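Local coordinates for protein leucyl-tRNA synthetase (PDB 3PZ6) that probably charges tRNA(Leu) with leucine using ATP and, through the CP1 editing domain represented by this chain, probably removes wrongly attached amino acids from the tRNA, at residues A[80-85]-A[181-186]; A[95-100]-A[186-191]. The protein carries 2 engineered substitutions. All coordinates share one frame; numbering follows the deposited sequence.

In the fold
From the N terminus the chain reaches strand 79-86, a member of the large mixed sheet, then passes through a connection into strand 97-100 and on through further strands and helices before returning at residues 181-191. Contact 1 closes the loop that leaves strand 79-86 and contains strand 97-100; contact 2 closes the overlapping one that leaves strand 97-100. The segments follow in the order 80-85, 95-100, 181-186, 186-191, so they alternate and the closures cross. Ser186 belongs to both, and the Val184 carbonyl, probably bonded to the Trp99 amide, bridges them. Together they tie strand 79-86, strand 97-100 and the approach to helix 192-202 into the core of the CP1 domain.

Contact 1: residues A[80-85]-A[181-186]; sequences VYLLAA and TGIVTS
Thr181 turns OG1 into the cleft between its own backbone N and carbonyl carbon (chi1 55°), which brings the hydroxyl up to Leu83 and swings CG2 across the leucine side chain at roughly a right angle, CG2 to Leu83 CD2 being 4.1 Å. Ile183 places CG1 anti to its carbonyl carbon, and its CD1 extends from there over the same strand, crossing the Leu82 side chain at about a right angle with 3.9 Å between CD1 and Leu82 CG. The case illustrates how two strands meet without running alongside each other: their short axes pass 5.0 Å apart at 73°, so a side chain takes over much of the polar linking. Thr181 OG1 donates to Leu83 O over 2.7 Å, approaching at a C=O...OG1 angle of 133° and tilted out of the carbonyl plane. Thr181 OG1 in turn receives two weak bonds, from Ala85 N at 3.4 Å and from Ile183 N in its own segment. Beside this polar group, further along 183-186, the packing is aliphatic. Ala84 CB rests 3.8 Å from Ile183 CG2 and 3.9 Å from Thr185 CG2, while Ala84 CA makes a C-H...O contact with Ile183 O. Tyr304, on strand 301-305, packs on both Ala85 and Thr181. Chemically, one buried hydroxyl serves as both donor and acceptor, giving a proton to a strand carbonyl and weakly accepting from two amides.

Contact 2: residues A[95-100]-A[186-191]; sequences QTNCWV and SVPSDA
An antiparallel strand pair gives way here to the loop leading into helix 192-202: strand 97-100 lies beside strand 183-186, and Ser186, at the handover, meets Asn97, Thr96 and Trp99. The loop belongs to the conserved segment that runs from the Gly-Thr-Gly sequence to the aspartate of the CP1 editing pocket, a position that Asp194 probably holds here. Thr96 N donates to Ser186 O over 3.1 Å, with an N-H...O angle of 156°, and Gln95 CA adds a C-H...O contact to the same oxygen. Ser186 N returns a weak bond to Asn97 O. The serine carries OG anti to its backbone N (chi1 -178°), which sets OG 2.8 Å from Asn97 ND2 in a weak, bent bond. Ser186 CB lies obliquely by the Trp99 ring, 3.4 Å from NE1, while Asn97 OD1 sits 3.3 Å above one face of that indole, near its rim. Further along, Thr96 and Pro188 meet tip to tip, Thr96 OG1 leading toward Pro188 CD with CG2 beside it. Trp99 NE1 donates to Asp194 OD1 and Val187 N to Asp194 OD2, so an N-H from each segment holds one carboxylate oxygen and the pair fixes the orientation of the group.

Contact 1: residues A[80-85]-A[181-186]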
loop_
_atom_site.group_PDB
_atom_site.type_symbol
_atom_site.label_atom_id
_atom_site.label_comp_id
_atom_site.label_asym_id
_atom_site.label_seq_id
_atom_site.Cartn_x
_atom_site.Cartn_y
_atom_site.Cartn_z
ATOM N N VAL A 80 -10.549 -9.565 1.995
ATOM C CA VAL A 80 -10.528 -8.556 0.931
ATOM C C VAL A 80 -9.190 -7.811 0.926
ATOM O O VAL A 80 -8.749 -7.310 1.958
ATOM C CB VAL A 80 -11.725 -7.561 1.065
ATOM C CG1 VAL A 80 -11.770 -6.590 -0.096
ATOM C CG2 VAL A 80 -13.041 -8.312 1.155
ATOM N N TYR A 81 -8.556 -7.744 -0.242
ATOM C CA TYR A 81 -7.227 -7.148 -0.372
ATOM C C TYR A 81 -7.151 -6.124 -1.494
ATOM O O TYR A 81 -7.553 -6.401 -2.626
ATOM C CB TYR A 81 -6.172 -8.225 -0.658
ATOM C CG TYR A 81 -6.100 -9.354 0.344
ATOM C CD1 TYR A 81 -5.229 -9.295 1.429
ATOM C CD2 TYR A 81 -6.886 -10.494 0.191
ATOM C CE1 TYR A 81 -5.149 -10.334 2.344
ATOM C CE2 TYR A 81 -6.819 -11.540 1.099
ATOM C CZ TYR A 81 -5.949 -11.457 2.174
ATOM O OH TYR A 81 -5.883 -12.502 3.076
ATOM N N LEU A 82 -6.618 -4.945 -1.183
ATOM C CA LEU A 82 -6.138 -4.040 -2.222
ATOM C C LEU A 82 -4.826 -4.610 -2.743
ATOM O O LEU A 82 -3.959 -4.977 -1.952
ATOM C CB LEU A 82 -5.930 -2.630 -1.671
ATOM C CG LEU A 82 -7.127 -1.677 -1.711
ATOM C CD1 LEU A 82 -8.225 -2.102 -0.749
ATOM C CD2 LEU A 82 -6.667 -0.270 -1.399
ATOM N N LEU A 83 -4.690 -4.715 -4.061
ATOM C CA LEU A 83 -3.452 -5.227 -4.642
ATOM C C LEU A 83 -2.632 -4.092 -5.234
ATOM O O LEU A 83 -3.107 -3.358 -6.098
ATOM C CB LEU A 83 -3.718 -6.325 -5.681
ATOM C CG LEU A 83 -2.535 -7.241 -6.021
ATOM C CD1 LEU A 83 -2.435 -8.380 -5.013
ATOM C CD2 LEU A 83 -2.632 -7.797 -7.438
ATOM N N ALA A 84 -1.409 -3.945 -4.736
ATOM C CA ALA A 84 -0.529 -2.857 -5.130
ATOM C C ALA A 84 0.746 -3.402 -5.744
ATOM O O ALA A 84 1.527 -4.067 -5.068
ATOM C CB ALA A 84 -0.201 -1.990 -3.927
ATOM N N ALA A 85 0.950 -3.123 -7.029
ATOM C CA ALA A 85 2.144 -3.586 -7.733
ATOM C C ALA A 85 3.381 -2.902 -7.179
ATOM O O ALA A 85 3.336 -1.722 -6.827
ATOM C CB ALA A 85 2.029 -3.323 -9.228
ATOM N N THR A 181 -1.681 -1.814 -11.065
ATOM C CA THR A 181 -3.013 -2.115 -10.543
ATOM C C THR A 181 -3.835 -0.868 -10.223
ATOM O O THR A 181 -4.996 -0.977 -9.819
ATOM C CB THR A 181 -2.905 -2.916 -9.252
ATOM O OG1 THR A 181 -2.081 -2.192 -8.331
ATOM C CG2 THR A 181 -2.290 -4.285 -9.507
ATOM N N GLY A 182 -3.230 0.308 -10.384
ATOM C CA GLY A 182 -3.875 1.559 -9.999
ATOM C C GLY A 182 -3.738 1.849 -8.514
ATOM O O GLY A 182 -4.150 2.910 -8.042
ATOM N N ILE A 183 -3.166 0.894 -7.782
ATOM C CA ILE A 183 -2.819 1.062 -6.375
ATOM C C ILE A 183 -1.305 0.945 -6.239
ATOM O O ILE A 183 -0.696 0.030 -6.785
ATOM C CB ILE A 183 -3.516 0.027 -5.478
ATOM C CG1 ILE A 183 -5.024 0.023 -5.748
ATOM C CG2 ILE A 183 -3.236 0.316 -3.991
ATOM C CD1 ILE A 183 -5.718 -1.265 -5.372
ATOM N N VAL A 184 -0.700 1.893 -5.529
ATOM C CA VAL A 184 0.751 1.953 -5.386
ATOM C C VAL A 184 1.123 1.927 -3.899
ATOM O O VAL A 184 0.376 2.436 -3.056
ATOM C CB VAL A 184 1.327 3.216 -6.083
ATOM C CG1 VAL A 184 2.832 3.239 -6.008
ATOM C CG2 VAL A 184 0.906 3.264 -7.543
ATOM N N THR A 185 2.260 1.314 -3.579
ATOM C CA THR A 185 2.774 1.307 -2.214
ATOM C C THR A 185 3.392 2.660 -1.917
ATOM O O THR A 185 3.709 3.420 -2.840
ATOM C CB THR A 185 3.855 0.226 -2.006
ATOM O OG1 THR A 185 4.999 0.524 -2.819
ATOM C CG2 THR A 185 3.323 -1.152 -2.359
ATOM N N SER A 186 3.550 2.971 -0.632
ATOM C CA SER A 186 4.203 4.207 -0.238
ATOM C C SER A 186 5.312 3.956 0.756
ATOM O O SER A 186 5.060 3.502 1.874
ATOM C CB SER A 186 3.208 5.217 0.325
ATOM O OG SER A 186 3.861 6.437 0.660
#

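Contact 2: residues A[95-100]-A[186-191]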
loop_
_atom_site.group_PDB
_atom_site.type_symbol
_atom_site.label_atom_id
_atom_site.label_comp_id
_atom_site.label_asym_id
_atom_site.label_seq_id
_atom_site.Cartn_x
_atom_site.Cartn_y
_atom_site.Cartn_z
ATOM N N GLN A 95 6.583 0.817 4.550
ATOM C CA GLN A 95 5.274 1.373 4.180
ATOM C C GLN A 95 4.624 2.228 5.262
ATOM O O GLN A 95 4.428 1.778 6.395
ATOM C CB GLN A 95 4.310 0.254 3.821
ATOM C CG GLN A 95 4.606 -0.438 2.522
ATOM C CD GLN A 95 3.780 -1.669 2.381
ATOM O OE1 GLN A 95 4.049 -2.690 3.017
ATOM N NE2 GLN A 95 2.738 -1.583 1.571
ATOM N N THR A 96 4.274 3.455 4.890
ATOM C CA THR A 96 3.583 4.379 5.782
ATOM C C THR A 96 2.107 4.541 5.407
ATOM O O THR A 96 1.295 4.999 6.214
ATOM C CB THR A 96 4.216 5.764 5.711
ATOM O OG1 THR A 96 4.171 6.207 4.356
ATOM C CG2 THR A 96 5.651 5.726 6.186
ATOM N N ASN A 97 1.790 4.174 4.168
ATOM C CA ASN A 97 0.469 4.350 3.583
ATOM C C ASN A 97 0.451 3.693 2.209
ATOM O O ASN A 97 1.424 3.045 1.814
ATOM C CB ASN A 97 0.116 5.844 3.464
ATOM C CG ASN A 97 1.038 6.609 2.496
ATOM O OD1 ASN A 97 0.641 6.941 1.376
ATOM N ND2 ASN A 97 2.264 6.884 2.928
ATOM N N CYS A 98 -0.652 3.850 1.483
ATOM C CA CYS A 98 -0.688 3.489 0.070
ATOM C C CYS A 98 -1.487 4.531 -0.717
ATOM O O CYS A 98 -2.035 5.461 -0.129
ATOM C CB CYS A 98 -1.226 2.070 -0.131
ATOM S SG CYS A 98 -2.935 1.830 0.380
ATOM N N TRP A 99 -1.523 4.377 -2.041
ATOM C CA TRP A 99 -2.076 5.390 -2.933
ATOM C C TRP A 99 -3.130 4.799 -3.855
ATOM O O TRP A 99 -2.952 3.702 -4.376
ATOM C CB TRP A 99 -0.986 5.998 -3.811
ATOM C CG TRP A 99 0.198 6.582 -3.115
ATOM C CD1 TRP A 99 1.483 6.136 -3.193
ATOM C CD2 TRP A 99 0.230 7.744 -2.269
ATOM N NE1 TRP A 99 2.313 6.931 -2.446
ATOM C CE2 TRP A 99 1.575 7.927 -1.867
ATOM C CE3 TRP A 99 -0.746 8.641 -1.806
ATOM C CZ2 TRP A 99 1.974 8.969 -1.018
ATOM C CZ3 TRP A 99 -0.352 9.678 -0.972
ATOM C CH2 TRP A 99 1.005 9.831 -0.582
ATOM N N VAL A 100 -4.224 5.530 -4.049
ATOM C CA VAL A 100 -5.208 5.217 -5.086
ATOM C C VAL A 100 -5.515 6.494 -5.845
ATOM O O VAL A 100 -5.315 7.585 -5.315
ATOM C CB VAL A 100 -6.528 4.635 -4.522
ATOM C CG1 VAL A 100 -6.278 3.332 -3.751
ATOM C CG2 VAL A 100 -7.267 5.661 -3.675
ATOM N N SER A 186 3.550 2.971 -0.632
ATOM C CA SER A 186 4.203 4.207 -0.238
ATOM C C SER A 186 5.312 3.956 0.756
ATOM O O SER A 186 5.060 3.502 1.874
ATOM C CB SER A 186 3.208 5.217 0.325
ATOM O OG SER A 186 3.861 6.437 0.660
ATOM N N VAL A 187 6.541 4.254 0.332
ATOM C CA VAL A 187 7.718 4.116 1.175
ATOM C C VAL A 187 8.512 5.429 1.128
ATOM O O VAL A 187 9.493 5.538 0.400
ATOM C CB VAL A 187 8.584 2.912 0.734
ATOM C CG1 VAL A 187 9.706 2.648 1.742
ATOM C CG2 VAL A 187 7.724 1.669 0.564
ATOM N N PRO A 188 8.071 6.442 1.904
ATOM C CA PRO A 188 8.624 7.797 1.851
ATOM C C PRO A 188 10.110 7.886 2.160
ATOM O O PRO A 188 10.766 8.807 1.694
ATOM C CB PRO A 188 7.839 8.542 2.929
ATOM C CG PRO A 188 6.611 7.786 3.098
ATOM C CD PRO A 188 6.946 6.358 2.848
ATOM N N SER A 189 10.639 6.950 2.938
ATOM C CA SER A 189 12.063 6.981 3.279
ATOM C C SER A 189 12.951 6.709 2.071
ATOM O O SER A 189 14.103 7.140 2.035
ATOM C CB SER A 189 12.382 5.987 4.389
ATOM O OG SER A 189 12.093 4.658 3.992
ATOM N N ASP A 190 12.419 6.000 1.080
ATOM C CA ASP A 190 13.243 5.583 -0.051
ATOM C C ASP A 190 12.660 5.786 -1.453
ATOM O O ASP A 190 13.252 5.362 -2.442
ATOM C CB ASP A 190 13.723 4.143 0.154
ATOM C CG ASP A 190 14.786 4.041 1.238
ATOM O OD1 ASP A 190 15.988 4.050 0.892
ATOM O OD2 ASP A 190 14.423 3.973 2.433
ATOM N N ALA A 191 11.524 6.467 -1.529
ATOM C CA ALA A 191 10.954 6.891 -2.799
ATOM C C ALA A 191 10.580 8.368 -2.708
ATOM O O ALA A 191 9.608 8.717 -2.039
ATOM C CB ALA A 191 9.748 6.053 -3.139
#